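Local coordinates for protein ribosome-binding factor A (Thermus thermophilus, PDB 2DYJ) that assists late maturation of the 30S ribosomal subunit, associating with free 30S subunits and being required for efficient processing of 16S rRNA, at residues K5-L8 against E9-K13. Sequence-based numbering, arbitrary orientation.
Sequences KAHL and EAQLK
K5 and E9 form an i to i+4 salt bridge in the first turns of the N-terminal helix 5-21, with K5 NZ 3.1 Å from E9 OE2. The lysine chain runs extended to CE and bends only at its last torsion (chi4 -88°), which swings NZ over to the syn side of the carboxylate, 31° out of its plane. The same OE2 accepts a hydrogen bond from the backbone N of L38 in strand 32-38, so the glutamate ties the start of the helix to an outer strand of the three-stranded sheet of this KH-like domain. Four successive i to i+4 backbone bonds, from the N atoms of E9, A10, Q11 and L12, link the two segments, among them E9 N to K5 O at 2.9 Å and L12 N to L8 O at 2.9 Å. One turn along from H7, Q11 lays its CG over a face of the imidazole in a CH-pi contact, 4.2 Å from the ring centroid. Its amide stands steeply to the ring, the planes 77° apart, and brings OE1 to 2.6 Å from H7 NE2. On the side of the helix that faces the loop residues M79 and V77, L8 CG meets L12 CD1 at 3.9 Å; L8 also touches L38 and M79, while buried L12 packs on V77.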
loop_
_atom_site.group_PDB
_atom_site.type_symbol
_atom_site.label_atom_id
_atom_site.label_comp_id
_atom_site.label_asym_id
_atom_site.label_seq_id
_atom_site.Cartn_x
_atom_site.Cartn_y
_atom_site.Cartn_z
ATOM N N LYS A 5 3.151 7.509 -15.124
ATOM C CA LYS A 5 2.538 7.293 -13.812
ATOM C C LYS A 5 1.852 5.925 -13.709
ATOM O O LYS A 5 2.099 5.159 -12.774
ATOM C CB LYS A 5 1.531 8.416 -13.553
ATOM C CG LYS A 5 0.945 8.503 -12.159
ATOM C CD LYS A 5 0.188 9.828 -12.044
ATOM C CE LYS A 5 -0.518 10.011 -10.719
ATOM N NZ LYS A 5 -1.897 9.438 -10.696
ATOM N N ALA A 6 0.996 5.615 -14.680
ATOM C CA ALA A 6 0.284 4.346 -14.678
ATOM C C ALA A 6 1.222 3.149 -14.549
ATOM O O ALA A 6 0.896 2.173 -13.872
ATOM C CB ALA A 6 -0.563 4.220 -15.942
ATOM N N HIS A 7 2.385 3.206 -15.189
ATOM C CA HIS A 7 3.318 2.084 -15.089
ATOM C C HIS A 7 3.984 1.981 -13.718
ATOM O O HIS A 7 4.215 0.878 -13.208
ATOM C CB HIS A 7 4.410 2.169 -16.160
ATOM C CG HIS A 7 5.427 1.076 -16.054
ATOM N ND1 HIS A 7 5.116 -0.251 -16.268
ATOM C CD2 HIS A 7 6.730 1.102 -15.683
ATOM C CE1 HIS A 7 6.181 -0.994 -16.031
ATOM N NE2 HIS A 7 7.174 -0.198 -15.673
ATOM N N LEU A 8 4.308 3.119 -13.113
ATOM C CA LEU A 8 4.939 3.067 -11.801
ATOM C C LEU A 8 3.909 2.578 -10.779
ATOM O O LEU A 8 4.236 1.824 -9.852
ATOM C CB LEU A 8 5.479 4.455 -11.395
ATOM C CG LEU A 8 6.126 4.471 -9.999
ATOM C CD1 LEU A 8 7.375 3.604 -9.995
ATOM C CD2 LEU A 8 6.463 5.896 -9.584
ATOM N N GLU A 9 2.655 2.985 -10.957
ATOM C CA GLU A 9 1.617 2.579 -10.025
ATOM C C GLU A 9 1.402 1.080 -10.078
ATOM O O GLU A 9 1.190 0.466 -9.051
ATOM C CB GLU A 9 0.312 3.335 -10.304
ATOM C CG GLU A 9 0.451 4.823 -10.052
ATOM C CD GLU A 9 -0.798 5.608 -10.381
ATOM O OE1 GLU A 9 -1.543 5.183 -11.283
ATOM O OE2 GLU A 9 -1.022 6.667 -9.755
ATOM N N ALA A 10 1.468 0.484 -11.271
ATOM C CA ALA A 10 1.310 -0.961 -11.385
ATOM C C ALA A 10 2.453 -1.687 -10.652
ATOM O O ALA A 10 2.226 -2.680 -9.952
ATOM C CB ALA A 10 1.280 -1.372 -12.855
ATOM N N GLN A 11 3.682 -1.195 -10.796
ATOM C CA GLN A 11 4.808 -1.822 -10.115
ATOM C C GLN A 11 4.660 -1.705 -8.592
ATOM O O GLN A 11 4.915 -2.660 -7.859
ATOM C CB GLN A 11 6.139 -1.176 -10.531
ATOM C CG GLN A 11 6.493 -1.301 -12.007
ATOM C CD GLN A 11 7.882 -0.746 -12.330
ATOM O OE1 GLN A 11 8.365 -0.861 -13.461
ATOM N NE2 GLN A 11 8.526 -0.141 -11.335
ATOM N N LEU A 12 4.280 -0.520 -8.122
ATOM C CA LEU A 12 4.105 -0.285 -6.692
ATOM C C LEU A 12 2.986 -1.147 -6.113
ATOM O O LEU A 12 3.095 -1.647 -4.994
ATOM C CB LEU A 12 3.810 1.207 -6.422
ATOM C CG LEU A 12 4.979 2.184 -6.616
ATOM C CD1 LEU A 12 4.487 3.646 -6.594
ATOM C CD2 LEU A 12 5.994 1.967 -5.520
ATOM N N LYS A 13 1.900 -1.301 -6.867
ATOM C CA LYS A 13 0.759 -2.101 -6.425
ATOM C C LYS A 13 1.138 -3.568 -6.246
ATOM O O LYS A 13 0.823 -4.192 -5.221
ATOM C CB LYS A 13 -0.380 -2.005 -7.434
ATOM C CG LYS A 13 -1.580 -2.889 -7.104
ATOM C CD LYS A 13 -2.712 -2.635 -8.084
ATOM C CE LYS A 13 -3.340 -3.932 -8.570
ATOM N NZ LYS A 13 -4.018 -4.673 -7.478
#